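Local coordinates for protein CT_858 (Chlamydia trachomatis, PDB 3DOR) that is a secreted chlamydial protease, probably a serine-type endopeptidase of the S41 kind that cuts polypeptide chains internally, at residues V20-K25 with G67-F72; E29-W34 with I525-V530; Y348-L353 with E443-H448; Y253-T258 with N462-S467. All blocks are in the same frame, centred on the assembly; numbering follows the deposited sequence.

From the N terminus, the connection between helices 2-20 and 25-32 meets the loop after helix 55-67 in interaction 1, closing a loop made largely of helix. Interaction 2 starts from the following helix, 25-32, within that loop, and reaches forward to 525-530, so the two cross; they also touch, their centres about 10 Å apart. The long loop of interaction 2 encloses the other two contacts. Interaction 4 joins 253-258 to the turn between strand 457-461 and helix 468-478, and within its span interaction 3 packs helix 346-354 on strand 444-445. F72 of interaction 1 touches F466 of interaction 4. Interaction 2 ties the N-terminal helices to the loop before strand 534-535.

Interaction 1 (V20-K25 with G67-F72); sequences VKYAPK and GGLNDF
Y22 and D71 reach toward each other from opposite directions, each with CG turned away from its own backbone N (chi1 near 180° in both), and the phenol oxygen ends at the carboxylate. Y22 OH donates to D71 OD2 over 2.7 Å, using the anti lone pair of that oxygen, the one pointing away from OD1. The ring and carboxylate planes are 51° apart, so the acid is twisted relative to the phenol, and OD2 lies near the ring plane at its edge.

The two faces of the Y22 ring are occupied as well. On one, the L69 methyl CD1 makes a CH-pi contact, 4.1 Å from the ring centroid and 25° off the normal, while CD2 of the same leucine lies 3.9 Å from Y22 CE2. On the opposite face sits P24 CG of the tyrosine's own segment, displaced toward the rim. That proline carbon also comes within 3.8 Å of D71 OD2, so the oxygen has an apolar neighbour beside its phenol partner. The type I turn from Y22 to K25 brings P24 back against the ring.

D71 OD2 has a second partner in T513 OG1, and D71 OD1 accepts from the backbone N of H73, so bonds at both oxygens fix the carboxylate's rotation. The contact is buried: Y22 packs on strand 507-518 and on K28 of helix 25-32, P24 occupies the N-cap position of that helix, and the L69-D71 bend leads from helix 55-67 toward strand 75-78.

Interaction 2 (E29-W34 with I525-V530); sequences EQYLGW and IENIGV
The phenol ring of Y31 and the side-chain amide of N527 lie nearly parallel, their planes 21° apart, but the approach is slanted and is neither a clean face contact nor an edge contact. N527 CG comes to 3.2 Å from Y31 CE2, and N527 CB follows at 3.4 Å from the same ring carbon, so the base of the amide and not just its end rests along the ring. On the same side of the ring plane, but by CE1 instead of CE2, I528 brings its CD1 methyl to 3.7 Å from Y31 CE1, again at a slant. The Y31 ring also meets W27, with planes about 15° apart, and K137 makes a cation-pi contact with it.

N527 takes up this place from an unusual backbone, with positive phi (68°). The loop around it is bent by tight backbone bonds, I528 N to E526 O and G529 N to I525 O. Y31 projects from helix 25-32, two residues before the positive-phi G33. The contact thus ties this N-terminal helix to the loop between strands 507-518 and 534-535, in the S41 family region.

Between the two segments the contact is one of surfaces, without directional bonds: an amide's flat group and an aliphatic methyl set against an aromatic ring. Dispersion and shape probably hold it, while K137, which also bonds Y31 O, adds a positive charge that would be expected to polarise the ring's pi electrons.

Interaction 3 (Y348-L353 with E443-H448); sequences YLYALL and EKIHPH
I445 drives its side chain between Y350 and L353, where helix 346-354 packs on the edge of a sheet in the region assigned to peptidase family S41, of the ClpP/crotonase clan. I445 belongs to the short strand 444-445, which runs antiparallel to strand 361-368.

The close side belongs almost wholly to one methyl. I445 CD1 reaches L353 CB at 3.6 Å and also abuts L353 CD1, the two side chains crossing at about a right angle. Y350 stands three residues earlier on the helix, and its ring takes the same methyl obliquely, with Y350 CD1 4.0 Å away. The isoleucine's outer torsion, chi2 143°, departs from a staggered value and deserves the same caution as the short methyl contact. L363 of strand 361-368 packs against both Y350 and I445, and F472 and L476 of helix 468-478 back L353.

Along the strand the other side is looser. K444 points away from the helix and is partly exposed, and so are H446 and P447; H446 bonds Y414 and Y405 instead of reaching the helix. H448 points back toward the helix but makes no contact with 348-353, though its backbone bonds S354.

Tightest of all is I445 CD1 against L353 CD1 at 3.2 Å, shorter than an ordinary methyl contact and therefore doubtful in detail.

Interaction 4 (Y253-T258 with N462-S467); sequences YNIGST and NEQDFS. With SO4 (sulfate ion), chain M.
I255 points its side chain at the 462-467 turn and meets two quite different groups there. Its CD1 methyl, at the end of an extended chain (chi2 178°), lies across the Q464 side chain at about a right angle, 4.0 Å from Q464 CD, so the end of the isoleucine rests on the amide group. The same methyl touches the F466 ring obliquely, with F466 CE1 also 4.0 Å away. Q464 and F466 both direct their side chains toward I255, which therefore carries the whole contact from its segment.

Each partner is set by a turn. I255 is the second residue of a type II turn from N254 to S257, closed by S257 N to N254 O, with G256 in the positive-phi place of such turns. Facing it, a type I turn from N462 to D465 is braced by N462 N bonding D465 OD2 at 3.0 Å; the donor meets that oxygen from above the carboxylate plane, 51° out of it.

The backbone N of I255 also grips a sulfate, probably from the crystallisation liquor: its bond to O3 is 2.6 Å long and nearly straight (169°). I255 CB stands 3.3 Å from that same O3.

Two beta turns thus meet by plain, mainly apolar packing, joining the loop before strand 268-271 to the S41 family region. R148 of helix 140-150 touches both I255 and Q464, and the backbone of G256 bonds N340. F466 lies edge-to-face with F72, and S467 leads from strand 457-461 and its turn into helix 468-478.

Interaction 1 (V20-K25 with G67-F72)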
# COMPACT_ATOMS: atom_id res chain seq x y z
N VAL B 20 7.00 -13.70 -13.47
CA VAL B 20 6.88 -14.13 -12.09
C VAL B 20 5.48 -14.01 -11.48
O VAL B 20 5.12 -14.80 -10.61
CB VAL B 20 7.90 -13.36 -11.21
CG1 VAL B 20 7.63 -13.60 -9.75
CG2 VAL B 20 9.31 -13.81 -11.57
N LYS B 21 4.71 -13.03 -11.94
CA LYS B 21 3.37 -12.83 -11.39
C LYS B 21 2.26 -12.47 -12.39
O LYS B 21 1.37 -11.70 -12.05
CB LYS B 21 3.42 -11.75 -10.31
CG LYS B 21 3.54 -12.27 -8.90
CD LYS B 21 2.33 -13.10 -8.52
CE LYS B 21 1.97 -12.89 -7.05
NZ LYS B 21 1.39 -11.53 -6.81
N TYR B 22 2.32 -13.00 -13.60
CA TYR B 22 1.26 -12.71 -14.56
C TYR B 22 0.67 -14.03 -15.02
O TYR B 22 1.15 -14.66 -15.96
CB TYR B 22 1.81 -11.93 -15.75
CG TYR B 22 0.72 -11.46 -16.68
CD1 TYR B 22 -0.19 -10.47 -16.28
CD2 TYR B 22 0.56 -12.03 -17.93
CE1 TYR B 22 -1.23 -10.08 -17.12
CE2 TYR B 22 -0.47 -11.65 -18.77
CZ TYR B 22 -1.37 -10.68 -18.36
OH TYR B 22 -2.42 -10.35 -19.18
N ALA B 23 -0.39 -14.43 -14.32
CA ALA B 23 -1.06 -15.70 -14.59
C ALA B 23 -1.56 -15.95 -16.00
O ALA B 23 -1.47 -17.06 -16.50
CB ALA B 23 -2.20 -15.90 -13.59
N PRO B 24 -2.11 -14.92 -16.66
CA PRO B 24 -2.61 -15.15 -18.03
C PRO B 24 -1.59 -15.26 -19.15
O PRO B 24 -1.95 -15.31 -20.32
CB PRO B 24 -3.60 -14.00 -18.24
CG PRO B 24 -3.13 -12.95 -17.32
CD PRO B 24 -2.61 -13.66 -16.11
N LYS B 25 -0.31 -15.30 -18.79
CA LYS B 25 0.77 -15.40 -19.77
C LYS B 25 0.55 -16.53 -20.80
O LYS B 25 0.56 -16.29 -22.01
CB LYS B 25 2.11 -15.60 -19.04
CG LYS B 25 3.32 -15.88 -19.93
CD LYS B 25 4.62 -15.56 -19.18
CE LYS B 25 5.73 -16.56 -19.51
NZ LYS B 25 6.03 -16.70 -20.96
N GLY B 67 -0.13 -2.72 -22.86
CA GLY B 67 -1.38 -2.74 -23.60
C GLY B 67 -1.41 -3.91 -24.56
O GLY B 67 -2.48 -4.36 -24.97
N GLY B 68 -0.23 -4.41 -24.92
CA GLY B 68 -0.15 -5.53 -25.84
C GLY B 68 -0.65 -6.84 -25.26
O GLY B 68 -0.85 -7.82 -25.98
N LEU B 69 -0.84 -6.87 -23.94
CA LEU B 69 -1.34 -8.08 -23.29
C LEU B 69 -2.83 -8.25 -23.53
O LEU B 69 -3.39 -9.31 -23.24
CB LEU B 69 -1.07 -8.01 -21.78
CG LEU B 69 0.39 -8.08 -21.32
CD1 LEU B 69 0.47 -7.76 -19.83
CD2 LEU B 69 0.97 -9.46 -21.61
N ASN B 70 -3.48 -7.22 -24.06
CA ASN B 70 -4.92 -7.27 -24.32
C ASN B 70 -5.62 -7.79 -23.04
O ASN B 70 -6.38 -8.75 -23.08
CB ASN B 70 -5.19 -8.19 -25.52
CG ASN B 70 -6.57 -7.97 -26.14
OD1 ASN B 70 -6.78 -8.26 -27.32
ND2 ASN B 70 -7.50 -7.46 -25.35
N ASP B 71 -5.32 -7.14 -21.92
CA ASP B 71 -5.86 -7.50 -20.60
C ASP B 71 -6.49 -6.25 -20.00
O ASP B 71 -5.77 -5.32 -19.63
CB ASP B 71 -4.72 -7.99 -19.70
CG ASP B 71 -5.21 -8.52 -18.35
OD1 ASP B 71 -6.23 -8.03 -17.83
OD2 ASP B 71 -4.54 -9.43 -17.80
N PHE B 72 -7.81 -6.21 -19.88
CA PHE B 72 -8.44 -5.01 -19.32
C PHE B 72 -7.93 -4.70 -17.92
O PHE B 72 -8.02 -3.56 -17.47
CB PHE B 72 -9.96 -5.12 -19.32
CG PHE B 72 -10.55 -5.25 -20.69
CD1 PHE B 72 -11.00 -6.49 -21.14
CD2 PHE B 72 -10.63 -4.16 -21.54
CE1 PHE B 72 -11.52 -6.63 -22.43
CE2 PHE B 72 -11.14 -4.29 -22.83
CZ PHE B 72 -11.59 -5.53 -23.27

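Interaction 2 (E29-W34 with I525-V530)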
# COMPACT_ATOMS: atom_id res chain seq x y z
N GLU B 29 -0.29 -16.11 -25.03
CA GLU B 29 0.55 -16.69 -26.07
C GLU B 29 -0.35 -17.46 -27.03
O GLU B 29 -0.16 -17.40 -28.24
CB GLU B 29 1.60 -17.63 -25.45
CG GLU B 29 2.42 -16.92 -24.39
CD GLU B 29 3.34 -17.84 -23.60
OE1 GLU B 29 2.89 -18.92 -23.17
OE2 GLU B 29 4.51 -17.46 -23.40
N GLN B 30 -1.35 -18.15 -26.50
CA GLN B 30 -2.23 -18.92 -27.35
C GLN B 30 -3.38 -18.12 -27.95
O GLN B 30 -3.73 -18.33 -29.11
CB GLN B 30 -2.79 -20.12 -26.60
CG GLN B 30 -3.58 -21.05 -27.49
CD GLN B 30 -4.09 -22.28 -26.76
OE1 GLN B 30 -5.18 -22.28 -26.20
NE2 GLN B 30 -3.28 -23.34 -26.76
N TYR B 31 -3.97 -17.22 -27.17
CA TYR B 31 -5.09 -16.43 -27.65
C TYR B 31 -4.67 -15.31 -28.60
O TYR B 31 -5.38 -14.99 -29.54
CB TYR B 31 -5.86 -15.84 -26.46
CG TYR B 31 -6.99 -14.92 -26.84
CD1 TYR B 31 -8.16 -15.40 -27.45
CD2 TYR B 31 -6.90 -13.55 -26.60
CE1 TYR B 31 -9.20 -14.53 -27.80
CE2 TYR B 31 -7.91 -12.69 -26.95
CZ TYR B 31 -9.06 -13.18 -27.55
OH TYR B 31 -10.05 -12.28 -27.89
N LEU B 32 -3.50 -14.74 -28.34
CA LEU B 32 -2.97 -13.65 -29.16
C LEU B 32 -1.76 -14.03 -30.01
O LEU B 32 -1.40 -13.30 -30.93
CB LEU B 32 -2.56 -12.47 -28.27
CG LEU B 32 -3.57 -11.87 -27.29
CD1 LEU B 32 -2.88 -10.79 -26.49
CD2 LEU B 32 -4.76 -11.29 -28.05
N GLY B 33 -1.11 -15.15 -29.70
CA GLY B 33 0.08 -15.52 -30.44
C GLY B 33 1.17 -14.58 -29.95
O GLY B 33 2.19 -14.34 -30.60
N TRP B 34 0.92 -14.05 -28.75
CA TRP B 34 1.82 -13.12 -28.09
C TRP B 34 3.06 -13.82 -27.54
O TRP B 34 2.99 -14.99 -27.14
CB TRP B 34 1.05 -12.43 -26.97
CG TRP B 34 1.88 -11.67 -25.99
CD1 TRP B 34 2.28 -10.37 -26.09
CD2 TRP B 34 2.39 -12.16 -24.75
NE1 TRP B 34 3.00 -10.02 -24.97
CE2 TRP B 34 3.09 -11.10 -24.14
CE3 TRP B 34 2.33 -13.40 -24.10
CZ2 TRP B 34 3.72 -11.24 -22.89
CZ3 TRP B 34 2.96 -13.54 -22.86
CH2 TRP B 34 3.65 -12.46 -22.27
N ILE B 525 -12.31 -17.08 -18.79
CA ILE B 525 -13.10 -15.86 -18.90
C ILE B 525 -12.30 -14.76 -19.59
O ILE B 525 -12.86 -13.95 -20.32
CB ILE B 525 -13.54 -15.34 -17.50
CG1 ILE B 525 -14.37 -16.41 -16.79
CG2 ILE B 525 -14.39 -14.07 -17.63
CD1 ILE B 525 -15.58 -16.83 -17.56
N GLU B 526 -10.99 -14.75 -19.36
CA GLU B 526 -10.09 -13.75 -19.95
C GLU B 526 -10.37 -13.54 -21.44
O GLU B 526 -10.40 -14.50 -22.20
CB GLU B 526 -8.63 -14.18 -19.76
CG GLU B 526 -7.59 -13.13 -20.12
CD GLU B 526 -7.68 -11.89 -19.24
OE1 GLU B 526 -8.28 -11.97 -18.15
OE2 GLU B 526 -7.13 -10.83 -19.64
N ASN B 527 -10.59 -12.28 -21.84
CA ASN B 527 -10.87 -11.93 -23.24
C ASN B 527 -12.20 -12.40 -23.81
O ASN B 527 -12.94 -11.61 -24.40
CB ASN B 527 -9.75 -12.45 -24.15
CG ASN B 527 -8.44 -11.74 -23.92
OD1 ASN B 527 -8.33 -10.53 -24.14
ND2 ASN B 527 -7.44 -12.48 -23.47
N ILE B 528 -12.47 -13.69 -23.66
CA ILE B 528 -13.69 -14.32 -24.18
C ILE B 528 -14.98 -13.85 -23.49
O ILE B 528 -16.05 -13.86 -24.09
CB ILE B 528 -13.61 -15.86 -24.06
CG1 ILE B 528 -12.37 -16.38 -24.77
CG2 ILE B 528 -14.85 -16.50 -24.67
CD1 ILE B 528 -12.26 -15.92 -26.21
N GLY B 529 -14.87 -13.47 -22.23
CA GLY B 529 -16.03 -13.01 -21.50
C GLY B 529 -17.11 -14.05 -21.31
O GLY B 529 -16.90 -15.25 -21.49
N VAL B 530 -18.29 -13.56 -20.93
CA VAL B 530 -19.43 -14.42 -20.68
C VAL B 530 -20.54 -14.06 -21.65
O VAL B 530 -20.94 -12.89 -21.76
CB VAL B 530 -19.94 -14.22 -19.24
CG1 VAL B 530 -21.11 -15.13 -18.96
CG2 VAL B 530 -18.80 -14.47 -18.27

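Interaction 3 (Y348-L353 with E443-H448)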
# COMPACT_ATOMS: atom_id res chain seq x y z
N TYR B 348 -17.77 -9.23 -1.67
CA TYR B 348 -19.00 -8.45 -1.76
C TYR B 348 -19.89 -9.03 -2.86
O TYR B 348 -21.11 -9.14 -2.70
CB TYR B 348 -18.67 -6.99 -2.07
CG TYR B 348 -19.89 -6.12 -2.32
CD1 TYR B 348 -20.79 -5.84 -1.29
CD2 TYR B 348 -20.12 -5.56 -3.58
CE1 TYR B 348 -21.89 -5.00 -1.50
CE2 TYR B 348 -21.21 -4.71 -3.80
CZ TYR B 348 -22.09 -4.43 -2.76
OH TYR B 348 -23.13 -3.57 -2.97
N LEU B 349 -19.27 -9.40 -3.98
CA LEU B 349 -19.96 -10.02 -5.09
C LEU B 349 -20.64 -11.28 -4.55
O LEU B 349 -21.80 -11.55 -4.86
CB LEU B 349 -18.95 -10.39 -6.20
CG LEU B 349 -19.31 -11.28 -7.41
CD1 LEU B 349 -19.39 -12.69 -6.96
CD2 LEU B 349 -20.62 -10.86 -8.06
N TYR B 350 -19.91 -12.04 -3.74
CA TYR B 350 -20.44 -13.28 -3.16
C TYR B 350 -21.61 -13.01 -2.21
O TYR B 350 -22.55 -13.80 -2.16
CB TYR B 350 -19.33 -14.04 -2.40
CG TYR B 350 -18.32 -14.74 -3.29
CD1 TYR B 350 -18.38 -14.62 -4.68
CD2 TYR B 350 -17.31 -15.52 -2.74
CE1 TYR B 350 -17.45 -15.26 -5.51
CE2 TYR B 350 -16.38 -16.17 -3.55
CZ TYR B 350 -16.45 -16.03 -4.93
OH TYR B 350 -15.52 -16.66 -5.73
N ALA B 351 -21.56 -11.92 -1.47
CA ALA B 351 -22.64 -11.58 -0.56
C ALA B 351 -23.93 -11.31 -1.34
O ALA B 351 -25.00 -11.77 -0.98
CB ALA B 351 -22.27 -10.35 0.27
N LEU B 352 -23.82 -10.54 -2.42
CA LEU B 352 -24.99 -10.23 -3.23
C LEU B 352 -25.58 -11.49 -3.85
O LEU B 352 -26.80 -11.66 -3.86
CB LEU B 352 -24.62 -9.22 -4.31
CG LEU B 352 -24.05 -7.90 -3.77
CD1 LEU B 352 -24.10 -6.84 -4.88
CD2 LEU B 352 -24.87 -7.42 -2.56
N LEU B 353 -24.73 -12.37 -4.36
CA LEU B 353 -25.21 -13.62 -4.94
C LEU B 353 -25.93 -14.47 -3.88
O LEU B 353 -26.95 -15.10 -4.17
CB LEU B 353 -24.03 -14.43 -5.52
CG LEU B 353 -23.46 -13.89 -6.85
CD1 LEU B 353 -22.09 -14.48 -7.11
CD2 LEU B 353 -24.40 -14.24 -8.00
N GLU B 443 -16.08 -23.09 -2.53
CA GLU B 443 -16.44 -23.95 -3.64
C GLU B 443 -17.77 -23.51 -4.21
O GLU B 443 -18.04 -23.63 -5.41
CB GLU B 443 -16.55 -25.39 -3.17
CG GLU B 443 -15.25 -25.91 -2.62
CD GLU B 443 -14.83 -27.19 -3.31
OE1 GLU B 443 -15.53 -28.21 -3.12
OE2 GLU B 443 -13.81 -27.17 -4.03
N LYS B 444 -18.62 -22.99 -3.34
CA LYS B 444 -19.92 -22.55 -3.79
C LYS B 444 -20.49 -21.49 -2.89
O LYS B 444 -20.06 -21.31 -1.75
CB LYS B 444 -20.89 -23.74 -3.85
CG LYS B 444 -21.03 -24.49 -2.53
CD LYS B 444 -21.89 -25.75 -2.68
CE LYS B 444 -21.24 -26.77 -3.59
NZ LYS B 444 -21.97 -28.08 -3.58
N ILE B 445 -21.44 -20.75 -3.44
CA ILE B 445 -22.12 -19.72 -2.70
C ILE B 445 -23.25 -20.41 -1.98
O ILE B 445 -24.00 -21.18 -2.57
CB ILE B 445 -22.67 -18.63 -3.63
CG1 ILE B 445 -21.60 -17.56 -3.84
CG2 ILE B 445 -23.94 -18.03 -3.04
CD1 ILE B 445 -21.56 -17.01 -5.21
N HIS B 446 -23.36 -20.14 -0.69
CA HIS B 446 -24.42 -20.71 0.12
C HIS B 446 -25.43 -19.61 0.33
O HIS B 446 -25.07 -18.46 0.54
CB HIS B 446 -23.83 -21.21 1.44
CG HIS B 446 -22.83 -22.30 1.24
ND1 HIS B 446 -23.19 -23.62 1.07
CD2 HIS B 446 -21.48 -22.26 1.08
CE1 HIS B 446 -22.11 -24.34 0.80
NE2 HIS B 446 -21.06 -23.54 0.80
N PRO B 447 -26.73 -19.95 0.26
CA PRO B 447 -27.78 -18.95 0.45
C PRO B 447 -27.73 -18.20 1.76
O PRO B 447 -27.48 -18.78 2.82
CB PRO B 447 -29.07 -19.75 0.26
CG PRO B 447 -28.66 -21.17 0.52
CD PRO B 447 -27.29 -21.28 -0.04
N HIS B 448 -27.94 -16.88 1.68
CA HIS B 448 -27.95 -16.01 2.85
C HIS B 448 -28.97 -16.64 3.79
O HIS B 448 -29.98 -17.18 3.35
CB HIS B 448 -28.38 -14.60 2.43
CG HIS B 448 -28.28 -13.58 3.51
ND1 HIS B 448 -29.27 -13.38 4.45
CD2 HIS B 448 -27.32 -12.66 3.79
CE1 HIS B 448 -28.92 -12.40 5.26
NE2 HIS B 448 -27.74 -11.94 4.87

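Interaction 4 (Y253-T258 with N462-S467)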
# COMPACT_ATOMS: atom_id res chain seq x y z
N TYR B 253 -24.05 7.29 -18.52
CA TYR B 253 -23.31 6.32 -19.31
C TYR B 253 -21.96 5.95 -18.70
O TYR B 253 -21.27 5.07 -19.21
CB TYR B 253 -23.13 6.85 -20.74
CG TYR B 253 -24.45 6.97 -21.49
CD1 TYR B 253 -25.17 8.17 -21.51
CD2 TYR B 253 -25.01 5.86 -22.13
CE1 TYR B 253 -26.42 8.26 -22.15
CE2 TYR B 253 -26.25 5.94 -22.76
CZ TYR B 253 -26.95 7.14 -22.77
OH TYR B 253 -28.19 7.18 -23.35
N ASN B 254 -21.60 6.60 -17.60
CA ASN B 254 -20.33 6.31 -16.92
C ASN B 254 -20.27 4.88 -16.37
O ASN B 254 -21.23 4.39 -15.79
CB ASN B 254 -20.13 7.26 -15.73
CG ASN B 254 -19.59 8.61 -16.13
OD1 ASN B 254 -18.72 9.15 -15.45
ND2 ASN B 254 -20.11 9.20 -17.20
N ILE B 255 -19.12 4.23 -16.53
CA ILE B 255 -18.95 2.90 -15.99
C ILE B 255 -19.04 3.07 -14.46
O ILE B 255 -18.43 3.98 -13.91
CB ILE B 255 -17.58 2.32 -16.38
CG1 ILE B 255 -17.61 1.90 -17.86
CG2 ILE B 255 -17.22 1.14 -15.50
CD1 ILE B 255 -16.28 1.34 -18.39
N GLY B 256 -19.83 2.23 -13.80
CA GLY B 256 -19.98 2.35 -12.36
C GLY B 256 -21.08 3.32 -11.93
O GLY B 256 -21.31 3.50 -10.74
N SER B 257 -21.75 3.94 -12.89
CA SER B 257 -22.83 4.88 -12.59
C SER B 257 -23.95 4.19 -11.80
O SER B 257 -24.43 3.12 -12.17
CB SER B 257 -23.40 5.47 -13.88
OG SER B 257 -24.72 5.95 -13.69
N THR B 258 -24.38 4.83 -10.71
CA THR B 258 -25.44 4.26 -9.88
C THR B 258 -26.75 4.05 -10.63
O THR B 258 -27.37 2.99 -10.52
CB THR B 258 -25.72 5.16 -8.64
OG1 THR B 258 -24.56 5.19 -7.81
CG2 THR B 258 -26.88 4.62 -7.81
N ASN B 462 -23.45 -6.15 -20.59
CA ASN B 462 -22.93 -5.60 -21.83
C ASN B 462 -21.41 -5.73 -21.87
O ASN B 462 -20.80 -6.32 -20.96
CB ASN B 462 -23.40 -4.15 -22.07
CG ASN B 462 -22.71 -3.14 -21.18
OD1 ASN B 462 -22.79 -1.94 -21.45
ND2 ASN B 462 -22.06 -3.60 -20.12
N GLU B 463 -20.81 -5.21 -22.93
CA GLU B 463 -19.37 -5.30 -23.15
C GLU B 463 -18.53 -4.47 -22.20
O GLU B 463 -17.30 -4.51 -22.26
CB GLU B 463 -19.02 -4.95 -24.60
CG GLU B 463 -18.89 -3.46 -24.90
CD GLU B 463 -20.21 -2.73 -24.93
OE1 GLU B 463 -20.21 -1.48 -25.05
OE2 GLU B 463 -21.26 -3.40 -24.83
N GLN B 464 -19.19 -3.70 -21.35
CA GLN B 464 -18.48 -2.90 -20.37
C GLN B 464 -18.66 -3.43 -18.95
O GLN B 464 -18.77 -2.67 -17.99
CB GLN B 464 -18.88 -1.42 -20.47
CG GLN B 464 -18.37 -0.74 -21.75
CD GLN B 464 -18.49 0.77 -21.72
OE1 GLN B 464 -19.54 1.33 -21.39
NE2 GLN B 464 -17.40 1.45 -22.08
N ASP B 465 -18.69 -4.76 -18.84
CA ASP B 465 -18.78 -5.47 -17.56
C ASP B 465 -17.45 -6.18 -17.38
O ASP B 465 -17.06 -6.98 -18.24
CB ASP B 465 -19.90 -6.51 -17.59
CG ASP B 465 -21.25 -5.91 -17.35
OD1 ASP B 465 -21.29 -4.86 -16.66
OD2 ASP B 465 -22.24 -6.46 -17.83
N PHE B 466 -16.75 -5.89 -16.29
CA PHE B 466 -15.43 -6.47 -16.03
C PHE B 466 -15.32 -7.20 -14.68
O PHE B 466 -16.06 -6.89 -13.75
CB PHE B 466 -14.36 -5.38 -16.08
CG PHE B 466 -14.46 -4.47 -17.29
CD1 PHE B 466 -15.40 -3.45 -17.33
CD2 PHE B 466 -13.60 -4.63 -18.38
CE1 PHE B 466 -15.49 -2.59 -18.44
CE2 PHE B 466 -13.68 -3.79 -19.50
CZ PHE B 466 -14.63 -2.76 -19.53
N SER B 467 -14.37 -8.12 -14.60
CA SER B 467 -14.09 -8.94 -13.40
C SER B 467 -15.32 -9.43 -12.65
O SER B 467 -16.01 -10.33 -13.14
CB SER B 467 -13.14 -8.19 -12.44
OG SER B 467 -13.60 -6.89 -12.13
S SO4 M . -16.48 6.36 -18.48
O1 SO4 M . -17.41 7.51 -18.77
O2 SO4 M . -15.57 6.76 -17.37
O3 SO4 M . -17.24 5.14 -18.08
O4 SO4 M . -15.72 6.09 -19.75